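Local coordinates for nicotinate phosphoribosyltransferase (Saccharomyces cerevisiae, PDB 1VLP), which catalyses the ATP-dependent synthesis of nicotinate ribonucleotide from nicotinate and phosphoribosyl diphosphate, the first step in making NAD from nicotinic acid, at residues K317-S320 with H321-D325; K106-P109 with E110-S114; E166-L169 with E170-E173. All coordinates share one frame; numbering follows the deposited sequence.

In the fold
Along the chain the order is contact 2 (106-114), contact 3 (166-173), contact 1 (317-325), and all three are local. Their centres are far apart: about 45 Å between contacts 1 and 2, 39 Å between 1 and 3, and 37 Å between 2 and 3. Contact 2 lies in the N-terminal domain, where helix 109-112 runs into strand 113-120 at an edge of the antiparallel sheet. Contact 3 opens helix 168-181, and contact 1 sits in helix 312-326, which joins two strands of the parallel sheet. Contacts 1 and 2 fall on opposite sides of the chain's centre. Gaps of about 27 to 33 Å between nearest atoms show that the three belong to separate parts of the enzyme.

Contact 1 of 3, residues K317-S320 with H321-D325; sequences KKIS and HHYHD
The backbone N-H groups of H321, H322, Y323 and H324 reach back four residues to the carbonyl oxygens of K317, K318, I319 and S320, a continuous alpha-helical pattern in which Y323 N lies 2.9 Å from I319 O. One turn apart on the buried face, I319 and Y323 run side by side and point the same way. With CG1 beside the backbone N (chi1 -70°), I319 has CG2 anti to that N, and this methyl approaches the tyrosine ring obliquely, 3.6 Å from Y323 CD2 and equally close to CE2. Both side chains also touch V305 in strand 304-307, which shows that this face of the helix is turned to the parallel sheet. The exposed face carries a different pairing. H321 ND1 donates to D325 OD2 at 2.8 Å, with an N-H...O angle of 154°, and the oxygen lies near the imidazole plane and accepts through its anti lone pair. The bond helps to hold the rotation of the ring, and the carboxylate would tend to stabilise a protonated imidazole. Other polar ends are held from outside: S320 OG binds N357 O, H322 NE2 binds F294 O, and K318 NZ forms a salt bridge with D288. The helix therefore has an apolar side on the sheet and polar sides tied to neighbouring segments. Such an amphipathic helix is the middle element of a beta-alpha-beta unit, here strand 304-307, helix 312-326 and strand 335-338, as in TIM-barrel-like folds; I319 comes within about 10 Å, side chain to side chain, of R306, a nicotinate-binding residue by similarity.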
loop_
_atom_site.group_PDB
_atom_site.type_symbol
_atom_site.label_atom_id
_atom_site.label_comp_id
_atom_site.label_asym_id
_atom_site.label_seq_id
_atom_site.Cartn_x
_atom_site.Cartn_y
_atom_site.Cartn_z
ATOM N N LYS A 317 -19.815 10.534 6.551
ATOM C CA LYS A 317 -21.206 10.921 6.451
ATOM C C LYS A 317 -21.809 10.381 5.166
ATOM O O LYS A 317 -22.919 9.864 5.192
ATOM C CB LYS A 317 -21.343 12.432 6.563
ATOM C CG LYS A 317 -21.040 12.941 7.989
ATOM C CD LYS A 317 -21.553 14.365 8.246
ATOM C CE LYS A 317 -20.960 15.379 7.389
ATOM N NZ LYS A 317 -21.321 16.776 7.886
ATOM N N LYS A 318 -21.063 10.526 4.070
ATOM C CA LYS A 318 -21.543 10.164 2.728
ATOM C C LYS A 318 -21.815 8.658 2.657
ATOM O O LYS A 318 -22.862 8.203 2.130
ATOM C CB LYS A 318 -20.527 10.588 1.664
ATOM C CG LYS A 318 -20.897 10.192 0.237
ATOM C CD LYS A 318 -19.853 10.668 -0.794
ATOM C CE LYS A 318 -20.239 12.007 -1.372
ATOM N NZ LYS A 318 -19.142 12.475 -2.232
ATOM N N ILE A 319 -20.846 7.882 3.137
ATOM C CA ILE A 319 -20.932 6.416 3.155
ATOM C C ILE A 319 -22.036 5.899 4.083
ATOM O O ILE A 319 -22.774 4.969 3.724
ATOM C CB ILE A 319 -19.554 5.793 3.568
ATOM C CG1 ILE A 319 -18.547 5.991 2.448
ATOM C CG2 ILE A 319 -19.684 4.342 3.893
ATOM C CD1 ILE A 319 -18.958 5.401 1.094
ATOM N N SER A 320 -22.165 6.502 5.256
ATOM C CA SER A 320 -23.219 6.154 6.196
ATOM C C SER A 320 -24.593 6.350 5.595
ATOM O O SER A 320 -25.440 5.462 5.658
ATOM C CB SER A 320 -23.085 6.974 7.501
ATOM O OG SER A 320 -24.176 6.736 8.368
ATOM N N HIS A 321 -24.821 7.515 4.992
ATOM C CA HIS A 321 -26.073 7.767 4.277
ATOM C C HIS A 321 -26.296 6.708 3.201
ATOM O O HIS A 321 -27.382 6.209 3.049
ATOM C CB HIS A 321 -26.046 9.166 3.654
ATOM C CG HIS A 321 -27.169 9.407 2.668
ATOM N ND1 HIS A 321 -28.479 9.461 3.063
ATOM C CD2 HIS A 321 -27.173 9.575 1.323
ATOM C CE1 HIS A 321 -29.259 9.648 2.013
ATOM N NE2 HIS A 321 -28.490 9.745 0.939
ATOM N N HIS A 322 -25.255 6.364 2.452
ATOM C CA HIS A 322 -25.424 5.346 1.427
ATOM C C HIS A 322 -25.862 4.029 2.015
ATOM O O HIS A 322 -26.823 3.439 1.550
ATOM C CB HIS A 322 -24.174 5.137 0.615
ATOM C CG HIS A 322 -24.388 4.242 -0.567
ATOM N ND1 HIS A 322 -25.031 4.667 -1.715
ATOM C CD2 HIS A 322 -24.057 2.946 -0.766
ATOM C CE1 HIS A 322 -25.061 3.658 -2.579
ATOM N NE2 HIS A 322 -24.462 2.616 -2.032
ATOM N N TYR A 323 -25.158 3.546 3.023
ATOM C CA TYR A 323 -25.473 2.234 3.565
ATOM C C TYR A 323 -26.831 2.183 4.322
ATOM O O TYR A 323 -27.612 1.255 4.126
ATOM C CB TYR A 323 -24.367 1.797 4.497
ATOM C CG TYR A 323 -23.154 1.117 3.893
ATOM C CD1 TYR A 323 -23.292 0.013 3.040
ATOM C CD2 TYR A 323 -21.858 1.514 4.251
ATOM C CE1 TYR A 323 -22.183 -0.653 2.526
ATOM C CE2 TYR A 323 -20.756 0.878 3.759
ATOM C CZ TYR A 323 -20.899 -0.223 2.903
ATOM O OH TYR A 323 -19.724 -0.850 2.452
ATOM N N HIS A 324 -27.101 3.187 5.129
ATOM C CA HIS A 324 -28.236 3.123 6.030
ATOM C C HIS A 324 -29.527 3.612 5.409
ATOM O O HIS A 324 -30.571 3.031 5.600
ATOM C CB HIS A 324 -27.954 3.991 7.271
ATOM C CG HIS A 324 -29.025 3.932 8.333
ATOM N ND1 HIS A 324 -29.360 2.764 8.988
ATOM C CD2 HIS A 324 -29.783 4.904 8.898
ATOM C CE1 HIS A 324 -30.301 3.014 9.887
ATOM N NE2 HIS A 324 -30.577 4.304 9.854
ATOM N N ASP A 325 -29.418 4.669 4.632
ATOM C CA ASP A 325 -30.554 5.290 3.966
ATOM C C ASP A 325 -30.825 4.700 2.587
ATOM O O ASP A 325 -31.982 4.342 2.303
ATOM C CB ASP A 325 -30.383 6.810 3.875
ATOM C CG ASP A 325 -30.397 7.512 5.266
ATOM O OD1 ASP A 325 -30.924 6.929 6.232
ATOM O OD2 ASP A 325 -29.859 8.642 5.359
#

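Contact 2 of 3, residues K106-P109 with E110-S114; sequences KLHP and EEQIS
H108 O accepts two backbone N-H groups from the turn that follows it. Q112 N approaches at 3.0 Å, nearly in line with the C=O bond, whereas E111 N stands above the carbonyl plane at 3.1 Å and makes a more bent bond, with an N-H...O angle of 140°. A third backbone bond, I113 N to P109 O at 2.9 Å, completes the short helix 109-112, with H108 at its N-cap position. This helix leads straight into edge strand 113-120, and Q112 is backbone-bonded to S134. The apolar contact is small: P109 CB packs against I113 CD1 at 3.8 Å, and the proline ring also touches Y143. A glycine in place of P109 would remove the ring that packs on I113 and Y143 and would probably leave a gap there and a first turn freer to flex. Two carboxylates lie along H108. E110 has CG between its backbone N and carbonyl carbon (chi1 75°) and is bent again at chi2, which folds the chain back until OE1 lies 3.3 Å from H108 C. E110 OE2 then reaches the edge of the H108 ring. E111 extends alongside the same imidazole, its carboxylate plane turned 24° from the ring plane, with OE1 3.8 Å from H108 CB. Neither acid touches a ring nitrogen: H108 ND1 and E111 OE1 are 4.7 Å apart. The chemistry is thus one of near-neighbour electrostatics: two glutamates near the N-terminal end of the helix would suit its dipole and probably make a protonated H108 easier to keep.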
loop_
_atom_site.group_PDB
_atom_site.type_symbol
_atom_site.label_atom_id
_atom_site.label_comp_id
_atom_site.label_asym_id
_atom_site.label_seq_id
_atom_site.Cartn_x
_atom_site.Cartn_y
_atom_site.Cartn_z
ATOM N N LYS A 106 10.274 -16.297 -11.140
ATOM C CA LYS A 106 11.201 -15.375 -10.545
ATOM C C LYS A 106 10.947 -13.985 -11.074
ATOM O O LYS A 106 10.279 -13.814 -12.098
ATOM C CB LYS A 106 12.646 -15.764 -10.879
ATOM C CG LYS A 106 12.945 -15.743 -12.353
ATOM C CD LYS A 106 14.205 -16.554 -12.690
ATOM C CE LYS A 106 14.067 -17.283 -14.050
ATOM N NZ LYS A 106 13.042 -18.396 -14.129
ATOM N N LEU A 107 11.514 -13.012 -10.387
ATOM C CA LEU A 107 11.553 -11.639 -10.893
ATOM C C LEU A 107 12.734 -11.516 -11.854
ATOM O O LEU A 107 13.773 -12.215 -11.682
ATOM C CB LEU A 107 11.694 -10.659 -9.706
ATOM C CG LEU A 107 10.540 -10.603 -8.705
ATOM C CD1 LEU A 107 10.931 -9.655 -7.590
ATOM C CD2 LEU A 107 9.239 -10.163 -9.450
ATOM N N HIS A 108 12.597 -10.614 -12.829
ATOM C CA HIS A 108 13.657 -10.355 -13.807
ATOM C C HIS A 108 13.973 -8.886 -13.804
ATOM O O HIS A 108 13.574 -8.166 -14.717
ATOM C CB HIS A 108 13.250 -10.811 -15.226
ATOM C CG HIS A 108 12.815 -12.248 -15.310
ATOM N ND1 HIS A 108 11.536 -12.661 -14.984
ATOM C CD2 HIS A 108 13.485 -13.357 -15.676
ATOM C CE1 HIS A 108 11.443 -13.969 -15.145
ATOM N NE2 HIS A 108 12.622 -14.418 -15.544
ATOM N N PRO A 109 14.660 -8.384 -12.743
ATOM C CA PRO A 109 14.890 -6.945 -12.660
ATOM C C PRO A 109 15.673 -6.367 -13.836
ATOM O O PRO A 109 15.475 -5.192 -14.206
ATOM C CB PRO A 109 15.653 -6.788 -11.318
ATOM C CG PRO A 109 16.153 -8.094 -10.977
ATOM C CD PRO A 109 15.240 -9.098 -11.597
ATOM N N GLU A 110 16.577 -7.170 -14.413
ATOM C CA GLU A 110 17.394 -6.721 -15.519
ATOM C C GLU A 110 16.571 -6.355 -16.779
ATOM O O GLU A 110 16.976 -5.494 -17.546
ATOM C CB GLU A 110 18.471 -7.773 -15.822
ATOM C CG GLU A 110 17.980 -9.051 -16.562
ATOM C CD GLU A 110 17.200 -10.068 -15.711
ATOM O OE1 GLU A 110 17.052 -9.894 -14.463
ATOM O OE2 GLU A 110 16.758 -11.072 -16.323
ATOM N N GLU A 111 15.425 -6.997 -16.951
ATOM C CA GLU A 111 14.500 -6.742 -18.048
ATOM C C GLU A 111 13.411 -5.767 -17.669
ATOM O O GLU A 111 13.032 -4.942 -18.479
ATOM C CB GLU A 111 13.818 -8.051 -18.467
ATOM C CG GLU A 111 14.754 -9.110 -19.095
ATOM C CD GLU A 111 14.017 -10.410 -19.508
ATOM O OE1 GLU A 111 12.870 -10.657 -19.041
ATOM O OE2 GLU A 111 14.600 -11.190 -20.303
ATOM N N GLN A 112 12.943 -5.814 -16.422
ATOM C CA GLN A 112 11.802 -4.999 -15.983
ATOM C C GLN A 112 12.152 -3.602 -15.466
ATOM O O GLN A 112 11.352 -2.686 -15.642
ATOM C CB GLN A 112 11.014 -5.703 -14.894
ATOM C CG GLN A 112 9.719 -6.324 -15.360
ATOM C CD GLN A 112 9.935 -7.417 -16.388
ATOM O OE1 GLN A 112 9.851 -7.157 -17.588
ATOM N NE2 GLN A 112 10.195 -8.648 -15.925
ATOM N N ILE A 113 13.281 -3.456 -14.766
ATOM C CA ILE A 113 13.651 -2.149 -14.173
ATOM C C ILE A 113 14.590 -1.398 -15.087
ATOM O O ILE A 113 15.629 -1.948 -15.512
ATOM C CB ILE A 113 14.334 -2.302 -12.790
ATOM C CG1 ILE A 113 13.468 -3.135 -11.861
ATOM C CG2 ILE A 113 14.641 -0.961 -12.196
ATOM C CD1 ILE A 113 14.134 -3.417 -10.488
ATOM N N SER A 114 14.215 -0.164 -15.396
ATOM C CA SER A 114 15.096 0.761 -16.042
ATOM C C SER A 114 15.425 1.818 -15.013
ATOM O O SER A 114 14.595 2.609 -14.708
ATOM C CB SER A 114 14.393 1.435 -17.215
ATOM O OG SER A 114 15.206 2.468 -17.765
#

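Contact 3 of 3, residues E166-L169 with E170-E173; sequences ENQL and EQAE
Q168 O accepts from the backbone N of A172 at 3.1 Å, and a water 2.8 Å from Q168 O is placed to donate as well. The same water lies 2.7 Å from Q168 OE1 and accepts from Q171 NE2 at 2.9 Å, so it can link either glutamine side chain with the backbone; its two protons cannot serve every oxygen near it, and the donated bonds are probably shared or alternate. Q168 and Q171 lie side by side and point the same way, their amide planes at 90° to each other. Both donate to D372 O, a shared acceptor consistent with the 3.8 Å between Q168 NE2 and Q171 NE2. The first turn is closed by Q171 N, which donates to N167 O at 2.9 Å; the similar bond from E173 N to L169 O continues the helix. N167 holds the N-cap position, but its amide does not bond back to the N-H groups of the first turn. A second water bridges N167 N, 2.8 Å away, and E170 OE1. E170 is bent at chi2 (78°), which turns its carboxylate back over the start of the helix, where OE1 meets N167 CA. There the acid lies near the positive end of the helix dipole and probably interacts favourably with it. Beneath the turn, Q168 and A172 pack on I203 of helix 197-213, and L169 on Q205. The arrangement is that of a helix N-terminus joined to a neighbouring segment, whose D372 is close in sequence to T367, inferred to bind phosphoribosyl diphosphate and about 10 Å from Q168, side chain to side chain.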
loop_
_atom_site.group_PDB
_atom_site.type_symbol
_atom_site.label_atom_id
_atom_site.label_comp_id
_atom_site.label_asym_id
_atom_site.label_seq_id
_atom_site.Cartn_x
_atom_site.Cartn_y
_atom_site.Cartn_z
ATOM N N GLU A 166 17.270 5.190 18.745
ATOM C CA GLU A 166 16.951 5.322 20.147
ATOM C C GLU A 166 15.477 5.583 20.310
ATOM O O GLU A 166 14.901 6.397 19.590
ATOM C CB GLU A 166 17.746 6.446 20.784
ATOM C CG GLU A 166 19.258 6.130 20.814
ATOM C CD GLU A 166 19.590 4.834 21.578
ATOM O OE1 GLU A 166 19.376 4.794 22.822
ATOM O OE2 GLU A 166 20.048 3.863 20.918
ATOM N N ASN A 167 14.891 4.828 21.227
ATOM C CA ASN A 167 13.496 4.960 21.629
ATOM C C ASN A 167 12.445 4.580 20.571
ATOM O O ASN A 167 11.251 4.850 20.790
ATOM C CB ASN A 167 13.213 6.359 22.164
ATOM C CG ASN A 167 14.032 6.676 23.418
ATOM O OD1 ASN A 167 13.954 5.947 24.422
ATOM N ND2 ASN A 167 14.849 7.731 23.350
ATOM N N GLN A 168 12.861 3.989 19.441
ATOM C CA GLN A 168 11.901 3.569 18.384
ATOM C C GLN A 168 10.924 2.518 18.921
ATOM O O GLN A 168 9.680 2.627 18.791
ATOM C CB GLN A 168 12.631 3.033 17.157
ATOM C CG GLN A 168 13.195 4.150 16.263
ATOM C CD GLN A 168 12.091 5.045 15.727
ATOM O OE1 GLN A 168 11.086 4.509 15.265
ATOM N NE2 GLN A 168 12.281 6.403 15.753
ATOM N N LEU A 169 11.447 1.534 19.621
ATOM C CA LEU A 169 10.520 0.516 20.158
ATOM C C LEU A 169 9.499 1.129 21.155
ATOM O O LEU A 169 8.292 0.893 21.045
ATOM C CB LEU A 169 11.324 -0.611 20.796
ATOM C CG LEU A 169 10.591 -1.857 21.315
ATOM C CD1 LEU A 169 11.707 -2.884 21.497
ATOM C CD2 LEU A 169 9.858 -1.588 22.619
ATOM N N GLU A 170 10.012 1.902 22.119
ATOM C CA GLU A 170 9.206 2.558 23.142
ATOM C C GLU A 170 8.155 3.528 22.571
ATOM O O GLU A 170 7.015 3.610 23.079
ATOM C CB GLU A 170 10.149 3.312 24.075
ATOM C CG GLU A 170 11.067 2.405 24.927
ATOM C CD GLU A 170 12.300 1.787 24.211
ATOM O OE1 GLU A 170 12.664 2.110 23.049
ATOM O OE2 GLU A 170 12.932 0.911 24.858
ATOM N N GLN A 171 8.544 4.251 21.516
ATOM C CA GLN A 171 7.629 5.195 20.866
ATOM C C GLN A 171 6.439 4.482 20.186
ATOM O O GLN A 171 5.272 4.912 20.277
ATOM C CB GLN A 171 8.434 6.035 19.873
ATOM C CG GLN A 171 7.616 6.953 19.060
ATOM C CD GLN A 171 8.474 7.864 18.202
ATOM O OE1 GLN A 171 8.850 8.957 18.629
ATOM N NE2 GLN A 171 8.832 7.402 17.039
ATOM N N ALA A 172 6.753 3.386 19.501
ATOM C CA ALA A 172 5.712 2.560 18.904
ATOM C C ALA A 172 4.796 1.943 19.962
ATOM O O ALA A 172 3.566 1.897 19.788
ATOM C CB ALA A 172 6.313 1.484 18.016
ATOM N N GLU A 173 5.396 1.432 21.025
ATOM C CA GLU A 173 4.654 0.859 22.144
ATOM C C GLU A 173 3.652 1.842 22.752
ATOM O O GLU A 173 2.468 1.502 22.954
ATOM C CB GLU A 173 5.612 0.370 23.207
ATOM C CG GLU A 173 4.908 -0.347 24.334
ATOM C CD GLU A 173 5.810 -0.636 25.541
ATOM O OE1 GLU A 173 6.969 -0.170 25.607
ATOM O OE2 GLU A 173 5.334 -1.332 26.454
HETATM O O HOH W 1 15.510 2.494 22.613
HETATM O O HOH W 2 8.847 4.488 16.854
#